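Local atomic coordinates of hydrolase, haloacid dehalogenase-like family (Porphyromonas gingivalis, PDB entry 2I6X), a protein that is probably a hydrolase of the haloacid dehalogenase-like superfamily, with its substrate not established. Residues Phe10-Leu16 / Lys94-Ile98; Leu50-Ser54 / Asn112-Tyr116; Asp138-Ala142 / Met159-Ser163. All coordinates share one frame; numbering follows the deposited sequence.

Contact 1: Phe10-Leu16 / Lys94-Ile98; sequences FDLGGVL and KFDYI
Phe10, Leu12 and Leu16 belong to the end of strand 7-10 and the loop after it, whose sequence FDLGGVL matches the first motif of the haloacid dehalogenase superfamily, and they pack against one side of helix 92-101; Val15 joins in through its backbone O. The case illustrates how such a loop can be backed by a helix through apolar side chains and one lysine. Over the Phe10 ring sits the terminal methyl of Ile98: CD1 lies 3.7 Å from the ring centroid and almost on its normal, a CH-pi contact over the face. A straight run beyond CG1 (chi2 -177°) carries CD1 out to the ring. The same methyl meets Leu16 tip to tip, with Ile98 CD1 modelled 3.3 Å from Leu16 CD2, a closeness that may partly reflect coordinate error. Phe95 crosses Leu16 at about a right angle, its CZ 4.0 Å from Leu16 CD1; Leu12 CD1 lies at the edge of the Phe95 ring. Phe126 and Phe136 also pack on Phe95.

Lys94 passes obliquely by Leu16, and its extended chain carries NZ to Val15 O at 3.0 Å. The C=O...N angle is 152° and the amine is tilted 27° from the carbonyl plane. Trp199 NE1 shares this oxygen, and NZ has a further bond to Glu197 O. Water 1 donates to Gly14 O at 2.8 Å and accepts a weak bond from NZ. The buried ammonium is thus met by two backbone carbonyls and a water, an arrangement that would probably offset its positive charge while tying the loop to the helix.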
loop_
_atom_site.group_PDB
_atom_site.type_symbol
_atom_site.label_atom_id
_atom_site.label_comp_id
_atom_site.label_asym_id
_atom_site.label_seq_id
_atom_site.Cartn_x
_atom_site.Cartn_y
_atom_site.Cartn_z
ATOM N N PHE A 10 0.388 -5.976 6.832
ATOM C CA PHE A 10 1.269 -4.850 6.563
ATOM C C PHE A 10 0.645 -3.952 5.525
ATOM O O PHE A 10 0.015 -4.440 4.584
ATOM C CB PHE A 10 2.589 -5.363 5.979
ATOM C CG PHE A 10 3.382 -6.219 6.914
ATOM C CD1 PHE A 10 4.420 -5.672 7.673
ATOM C CD2 PHE A 10 3.119 -7.577 7.025
ATOM C CE1 PHE A 10 5.162 -6.466 8.543
ATOM C CE2 PHE A 10 3.842 -8.363 7.897
ATOM C CZ PHE A 10 4.868 -7.802 8.655
ATOM N N ASP A 11 0.844 -2.643 5.652
ATOM C CA ASP A 11 0.667 -1.766 4.473
ATOM C C ASP A 11 1.943 -1.878 3.607
ATOM O O ASP A 11 2.962 -2.383 4.057
ATOM C CB ASP A 11 0.443 -0.322 4.928
ATOM C CG ASP A 11 -0.056 0.596 3.825
ATOM O OD1 ASP A 11 -0.448 0.153 2.711
ATOM O OD2 ASP A 11 -0.040 1.817 4.096
ATOM N N LEU A 12 1.877 -1.399 2.374
ATOM C CA LEU A 12 2.993 -1.398 1.468
ATOM C C LEU A 12 3.695 -0.039 1.560
ATOM O O LEU A 12 4.795 0.056 2.133
ATOM C CB LEU A 12 2.514 -1.679 0.035
ATOM C CG LEU A 12 3.601 -1.829 -1.049
ATOM C CD1 LEU A 12 4.620 -2.931 -0.729
ATOM C CD2 LEU A 12 2.931 -2.079 -2.394
ATOM N N GLY A 13 3.061 1.000 1.008
ATOM C CA GLY A 13 3.576 2.353 1.068
ATOM C C GLY A 13 3.722 2.776 2.517
ATOM O O GLY A 13 2.795 2.559 3.338
ATOM N N GLY A 14 4.874 3.369 2.845
ATOM C CA GLY A 14 5.105 3.890 4.193
ATOM C C GLY A 14 5.793 2.860 5.067
ATOM O O GLY A 14 6.904 3.083 5.559
ATOM N N VAL A 15 5.174 1.704 5.188
ATOM C CA VAL A 15 5.674 0.593 5.984
ATOM C C VAL A 15 6.850 -0.201 5.329
ATOM O O VAL A 15 7.893 -0.410 5.942
ATOM C CB VAL A 15 4.435 -0.333 6.340
ATOM C CG1 VAL A 15 4.856 -1.571 7.102
ATOM C CG2 VAL A 15 3.439 0.477 7.130
ATOM N N LEU A 16 6.665 -0.641 4.080
ATOM C CA LEU A 16 7.651 -1.480 3.402
ATOM C C LEU A 16 8.415 -0.695 2.334
ATOM O O LEU A 16 9.582 -0.988 2.043
ATOM C CB LEU A 16 6.965 -2.698 2.793
ATOM C CG LEU A 16 6.260 -3.690 3.732
ATOM C CD1 LEU A 16 5.372 -4.711 2.976
ATOM C CD2 LEU A 16 7.309 -4.417 4.570
ATOM N N LYS A 94 13.365 -5.242 5.320
ATOM C CA LYS A 94 12.029 -5.490 5.844
ATOM C C LYS A 94 11.354 -6.640 5.110
ATOM O O LYS A 94 10.634 -7.417 5.725
ATOM C CB LYS A 94 11.171 -4.233 5.833
ATOM C CG LYS A 94 11.694 -3.138 6.757
ATOM C CD LYS A 94 10.830 -1.899 6.611
ATOM C CE LYS A 94 11.371 -0.685 7.350
ATOM N NZ LYS A 94 10.469 0.490 7.116
ATOM N N PHE A 95 11.622 -6.787 3.811
ATOM C CA PHE A 95 11.114 -7.967 3.100
ATOM C C PHE A 95 11.784 -9.262 3.564
ATOM O O PHE A 95 11.116 -10.282 3.724
ATOM C CB PHE A 95 11.194 -7.796 1.584
ATOM C CG PHE A 95 10.051 -7.026 1.023
ATOM C CD1 PHE A 95 8.802 -7.636 0.848
ATOM C CD2 PHE A 95 10.191 -5.678 0.710
ATOM C CE1 PHE A 95 7.702 -6.913 0.319
ATOM C CE2 PHE A 95 9.102 -4.943 0.201
ATOM C CZ PHE A 95 7.857 -5.572 -0.002
ATOM N N ASP A 96 13.097 -9.209 3.782
ATOM C CA ASP A 96 13.814 -10.324 4.380
ATOM C C ASP A 96 13.220 -10.729 5.731
ATOM O O ASP A 96 13.026 -11.916 5.984
ATOM C CB ASP A 96 15.313 -10.000 4.531
ATOM C CG ASP A 96 16.080 -10.198 3.238
ATOM O OD1 ASP A 96 15.524 -10.821 2.300
ATOM O OD2 ASP A 96 17.238 -9.746 3.149
ATOM N N TYR A 97 12.924 -9.735 6.573
ATOM C CA TYR A 97 12.373 -9.972 7.892
ATOM C C TYR A 97 10.992 -10.614 7.806
ATOM O O TYR A 97 10.681 -11.538 8.540
ATOM C CB TYR A 97 12.302 -8.680 8.707
ATOM C CG TYR A 97 11.593 -8.890 10.018
ATOM C CD1 TYR A 97 12.129 -9.748 10.994
ATOM C CD2 TYR A 97 10.387 -8.266 10.280
ATOM C CE1 TYR A 97 11.461 -9.975 12.206
ATOM C CE2 TYR A 97 9.701 -8.478 11.499
ATOM C CZ TYR A 97 10.247 -9.335 12.448
ATOM O OH TYR A 97 9.600 -9.544 13.638
ATOM N N ILE A 98 10.176 -10.109 6.901
ATOM C CA ILE A 98 8.841 -10.625 6.658
ATOM C C ILE A 98 8.977 -12.065 6.183
ATOM O O ILE A 98 8.233 -12.927 6.592
ATOM C CB ILE A 98 8.096 -9.722 5.626
ATOM C CG1 ILE A 98 7.664 -8.424 6.289
ATOM C CG2 ILE A 98 6.854 -10.378 5.023
ATOM C CD1 ILE A 98 6.873 -7.565 5.346
HETATM O O HOH W 1 8.172 2.323 7.923
#

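Contact 2: Leu50-Ser54 / Asn112-Tyr116; sequences LDLES and NTNPY
Leu52 and Asn114 make the close half of this join between helix 48-54 and the turn that starts helix 115-121. Leu52, its CG swung opposite the backbone N (chi1 176°), reaches across the turn: CD2 lies 3.7 Å from Asn114 CB, CD1 is equally near Pro115 CD, and both methyls approach Tyr116 CE2 at 4.1 Å. Phe62 of helix 59-70 packs on Leu52 and Tyr116 as well. Asn114 is meanwhile the N-cap residue, its OD1 bound to Val117 N, so its CB serves the leucine and its amide the helix.

Glu53 marks the looser, partly exposed half. Its OE1 lies 3.5 Å from Asn112 CB, and the carboxylate and amide planes stand 71° apart; the Asn112 amide gives ND2 to Lys150 O instead. Nearer the backbone, Glu53 CA points a C-H at Thr113 O, 3.5 Å away. The segments share no direct hydrogen bond, yet Ser143 OG links them, bonded both to Glu53 O and to Thr113 N. Packing and a shared hydroxyl therefore hold helix 48-54, probably part of a cap inserted between the first and second motifs, against the residues that follow strand 106-111, where Ser111 probably corresponds to the second motif.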
loop_
_atom_site.group_PDB
_atom_site.type_symbol
_atom_site.label_atom_id
_atom_site.label_comp_id
_atom_site.label_asym_id
_atom_site.label_seq_id
_atom_site.Cartn_x
_atom_site.Cartn_y
_atom_site.Cartn_z
ATOM N N LEU A 50 -8.458 9.102 -6.368
ATOM C CA LEU A 50 -9.213 8.150 -5.562
ATOM C C LEU A 50 -9.906 7.111 -6.431
ATOM O O LEU A 50 -10.033 5.957 -6.032
ATOM C CB LEU A 50 -10.233 8.824 -4.625
ATOM C CG LEU A 50 -11.125 7.821 -3.862
ATOM C CD1 LEU A 50 -10.282 6.965 -2.895
ATOM C CD2 LEU A 50 -12.323 8.458 -3.142
ATOM N N ASP A 51 -10.375 7.527 -7.602
ATOM C CA ASP A 51 -11.020 6.609 -8.540
ATOM C C ASP A 51 -9.994 5.570 -8.995
ATOM O O ASP A 51 -10.335 4.410 -9.236
ATOM C CB ASP A 51 -11.595 7.367 -9.744
ATOM C CG ASP A 51 -12.801 8.227 -9.383
ATOM O OD1 ASP A 51 -13.365 8.062 -8.273
ATOM O OD2 ASP A 51 -13.199 9.076 -10.217
ATOM N N LEU A 52 -8.741 5.999 -9.083
ATOM C CA LEU A 52 -7.647 5.120 -9.442
ATOM C C LEU A 52 -7.324 4.056 -8.359
ATOM O O LEU A 52 -7.123 2.891 -8.719
ATOM C CB LEU A 52 -6.391 5.933 -9.817
ATOM C CG LEU A 52 -5.090 5.170 -10.130
ATOM C CD1 LEU A 52 -5.180 4.416 -11.458
ATOM C CD2 LEU A 52 -3.895 6.103 -10.109
ATOM N N GLU A 53 -7.276 4.456 -7.071
ATOM C CA GLU A 53 -6.961 3.531 -5.944
ATOM C C GLU A 53 -8.069 2.554 -5.689
ATOM O O GLU A 53 -7.817 1.418 -5.321
ATOM C CB GLU A 53 -6.788 4.242 -4.592
ATOM C CG GLU A 53 -5.896 5.431 -4.587
ATOM C CD GLU A 53 -5.041 5.470 -3.337
ATOM O OE1 GLU A 53 -5.633 5.559 -2.222
ATOM O OE2 GLU A 53 -3.775 5.397 -3.506
ATOM N N SER A 54 -9.296 3.049 -5.813
ATOM C CA SER A 54 -10.469 2.321 -5.422
ATOM C C SER A 54 -10.923 1.383 -6.531
ATOM O O SER A 54 -11.812 0.568 -6.330
ATOM C CB SER A 54 -11.584 3.302 -5.067
ATOM O OG SER A 54 -12.247 3.787 -6.228
ATOM N N ASN A 112 -3.712 0.501 0.114
ATOM C CA ASN A 112 -4.261 1.415 -0.900
ATOM C C ASN A 112 -3.194 1.646 -1.950
ATOM O O ASN A 112 -2.139 2.213 -1.661
ATOM C CB ASN A 112 -4.708 2.761 -0.341
ATOM C CG ASN A 112 -6.010 2.689 0.382
ATOM O OD1 ASN A 112 -6.690 1.659 0.401
ATOM N ND2 ASN A 112 -6.378 3.791 1.002
ATOM N N THR A 113 -3.488 1.236 -3.177
ATOM C CA THR A 113 -2.483 1.266 -4.207
ATOM C C THR A 113 -3.145 1.333 -5.580
ATOM O O THR A 113 -4.364 1.225 -5.709
ATOM C CB THR A 113 -1.504 0.048 -4.048
ATOM O OG1 THR A 113 -0.285 0.301 -4.755
ATOM C CG2 THR A 113 -2.129 -1.269 -4.529
ATOM N N ASN A 114 -2.332 1.514 -6.614
ATOM C CA ASN A 114 -2.869 1.724 -7.925
ATOM C C ASN A 114 -2.287 0.632 -8.822
ATOM O O ASN A 114 -1.353 -0.035 -8.414
ATOM C CB ASN A 114 -2.498 3.118 -8.372
ATOM C CG ASN A 114 -1.019 3.341 -8.353
ATOM O OD1 ASN A 114 -0.285 2.841 -9.228
ATOM N ND2 ASN A 114 -0.549 4.076 -7.360
ATOM N N PRO A 115 -2.870 0.409 -10.019
ATOM C CA PRO A 115 -2.355 -0.589 -10.983
ATOM C C PRO A 115 -0.877 -0.470 -11.392
ATOM O O PRO A 115 -0.271 -1.492 -11.722
ATOM C CB PRO A 115 -3.230 -0.368 -12.218
ATOM C CG PRO A 115 -4.423 0.244 -11.716
ATOM C CD PRO A 115 -4.089 1.057 -10.513
ATOM N N TYR A 116 -0.333 0.753 -11.417
ATOM C CA TYR A 116 1.057 1.004 -11.811
ATOM C C TYR A 116 2.009 0.387 -10.791
ATOM O O TYR A 116 2.921 -0.353 -11.158
ATOM C CB TYR A 116 1.360 2.503 -11.932
ATOM C CG TYR A 116 0.444 3.273 -12.850
ATOM C CD1 TYR A 116 0.612 3.231 -14.238
ATOM C CD2 TYR A 116 -0.600 4.052 -12.333
ATOM C CE1 TYR A 116 -0.239 3.940 -15.078
ATOM C CE2 TYR A 116 -1.443 4.760 -13.168
ATOM C CZ TYR A 116 -1.262 4.703 -14.532
ATOM O OH TYR A 116 -2.104 5.415 -15.346
#

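Contact 3: Asp138-Ala142 / Met159-Ser163; sequences DKVYA and MIADS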
loop_
_atom_site.group_PDB
_atom_site.type_symbol
_atom_site.label_atom_id
_atom_site.label_comp_id
_atom_site.label_asym_id
_atom_site.label_seq_id
_atom_site.Cartn_x
_atom_site.Cartn_y
_atom_site.Cartn_z
ATOM N N ASP A 138 0.431 -14.578 2.507
ATOM C CA ASP A 138 -0.555 -15.596 2.237
ATOM C C ASP A 138 -1.554 -15.026 1.248
ATOM O O ASP A 138 -1.963 -15.712 0.308
ATOM C CB ASP A 138 -1.178 -16.115 3.528
ATOM C CG ASP A 138 -0.170 -16.903 4.355
ATOM O OD1 ASP A 138 0.215 -18.019 3.940
ATOM O OD2 ASP A 138 0.285 -16.391 5.394
ATOM N N LYS A 139 -1.880 -13.751 1.421
ATOM C CA LYS A 139 -2.676 -13.008 0.449
ATOM C C LYS A 139 -2.453 -11.489 0.470
ATOM O O LYS A 139 -2.225 -10.887 1.518
ATOM C CB LYS A 139 -4.168 -13.330 0.591
ATOM C CG LYS A 139 -5.003 -12.847 -0.582
ATOM C CD LYS A 139 -6.155 -13.797 -0.861
ATOM C CE LYS A 139 -7.005 -13.324 -2.017
ATOM N NZ LYS A 139 -8.287 -14.144 -2.129
ATOM N N VAL A 140 -2.542 -10.907 -0.725
ATOM C CA VAL A 140 -2.496 -9.474 -0.962
ATOM C C VAL A 140 -3.908 -8.899 -1.160
ATOM O O VAL A 140 -4.678 -9.338 -2.028
ATOM C CB VAL A 140 -1.569 -9.161 -2.167
ATOM C CG1 VAL A 140 -1.635 -7.689 -2.555
ATOM C CG2 VAL A 140 -0.125 -9.558 -1.813
ATOM N N TYR A 141 -4.230 -7.928 -0.313
ATOM C CA TYR A 141 -5.456 -7.184 -0.392
ATOM C C TYR A 141 -5.155 -5.766 -0.887
ATOM O O TYR A 141 -4.639 -4.902 -0.139
ATOM C CB TYR A 141 -6.210 -7.223 0.960
ATOM C CG TYR A 141 -6.604 -8.649 1.365
ATOM C CD1 TYR A 141 -7.713 -9.293 0.784
ATOM C CD2 TYR A 141 -5.852 -9.363 2.318
ATOM C CE1 TYR A 141 -8.052 -10.604 1.143
ATOM C CE2 TYR A 141 -6.197 -10.668 2.696
ATOM C CZ TYR A 141 -7.282 -11.286 2.113
ATOM O OH TYR A 141 -7.587 -12.589 2.491
ATOM N N ALA A 142 -5.489 -5.534 -2.155
ATOM C CA ALA A 142 -5.162 -4.272 -2.831
ATOM C C ALA A 142 -6.418 -3.512 -3.190
ATOM O O ALA A 142 -7.254 -4.025 -3.925
ATOM C CB ALA A 142 -4.348 -4.542 -4.100
HETATM N N MSE A 159 -11.398 -8.556 3.857
HETATM C CA MSE A 159 -10.168 -9.205 4.311
HETATM C C MSE A 159 -10.384 -10.261 5.407
HETATM O O MSE A 159 -9.935 -11.403 5.276
HETATM C CB MSE A 159 -9.145 -8.163 4.786
HETATM C CG MSE A 159 -7.922 -8.808 5.428
HETATM SE SE MSE A 159 -6.474 -7.563 5.841
HETATM C CE MSE A 159 -7.322 -6.692 7.398
ATOM N N ILE A 160 -11.057 -9.865 6.482
ATOM C CA ILE A 160 -11.491 -10.787 7.555
ATOM C C ILE A 160 -12.263 -11.992 7.042
ATOM O O ILE A 160 -11.895 -13.132 7.347
ATOM C CB ILE A 160 -12.284 -10.009 8.639
ATOM C CG1 ILE A 160 -11.380 -8.938 9.305
ATOM C CG2 ILE A 160 -12.939 -10.932 9.675
ATOM C CD1 ILE A 160 -12.196 -7.896 10.124
ATOM N N ALA A 161 -13.337 -11.758 6.275
ATOM C CA ALA A 161 -14.115 -12.843 5.677
ATOM C C ALA A 161 -13.249 -13.771 4.800
ATOM O O ALA A 161 -13.330 -14.997 4.915
ATOM C CB ALA A 161 -15.278 -12.288 4.876
ATOM N N ASP A 162 -12.405 -13.182 3.947
ATOM C CA ASP A 162 -11.640 -13.975 2.993
ATOM C C ASP A 162 -10.512 -14.780 3.647
ATOM O O ASP A 162 -10.276 -15.931 3.271
ATOM C CB ASP A 162 -11.090 -13.103 1.855
ATOM C CG ASP A 162 -10.279 -13.917 0.822
ATOM O OD1 ASP A 162 -10.888 -14.664 0.029
ATOM O OD2 ASP A 162 -9.033 -13.823 0.811
ATOM N N SER A 163 -9.838 -14.182 4.628
ATOM C CA SER A 163 -8.688 -14.812 5.289
ATOM C C SER A 163 -9.056 -15.656 6.497
ATOM O O SER A 163 -8.307 -16.565 6.868
ATOM C CB SER A 163 -7.691 -13.741 5.758
ATOM O OG SER A 163 -8.284 -13.010 6.830
#
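Strand 139-142 and segment 159-163 of helix 153-163 run nearly antiparallel, 157° apart in direction with their axes 10.6 Å from each other at closest approach. Lys139 and Tyr141, two residues apart on the strand, both turn their side chains to the helix, where Met159, Asp162 and Ser163 receive them.

Tyr141 is the central piece. Selenomethionine Met159 lays its CG over one face of the ring, offset toward the rim and 3.7 Å from Tyr141 CE2, while its SE lies obliquely 4.8 Å from the ring centroid, a Met-aromatic contact. Lys139 CG covers the opposite face, likewise toward the rim, leaving the ring sandwiched between two aliphatic chains. At the far end of the ring Tyr141 OH donates to Asp162 OD2 at 2.5 Å, where OD2 accepts with its anti lone pair; ring and carboxylate planes are nearly perpendicular. Ser163 CB is close by, 3.5 Å from Tyr141 OH.

Asp162 OD2 has a second donor. Lys139 NZ meets it on the syn side at 3.1 Å, 33° out of the carboxylate plane, in a salt bridge to which OD1 adds a weak bond. A chi1 of -180° turns the Asp162 carboxylate to the strand. Two donors on a single oxygen would probably steady the carboxylate as an anion, although lysine and aspartate are exposed. Within the helix, Ser163 OG and N both bond to Met159 O, the hydroxyl at 2.8 Å.

Here a helix packs along an outermost strand of the parallel sheet; the helix leads on to strand 170-173, making a beta-alpha-beta crossover of the Rossmann-like core of the superfamily.

How the contacts relate
From the N terminus, strand 7-10 delivers residues 10-16, whose contact 1 closes only after 77 residues that include helix 48-54, at helix 92-101. Within that loop contact 2 opens, and it closes later, at residues 112-116 just after strand 106-111, so the two cross along the chain. They touch through packing of Asp11 OD1 near Asn112 N, where the ends of two neighbouring strands meet. Contact 3 follows in series as a short local closure; it meets contact 2 where Thr113 packs on Ala142. Together they join the central parallel sheet to helix 92-101, to helix 153-163 beside outermost strand 139-142, and to the helical part that is probably a cap.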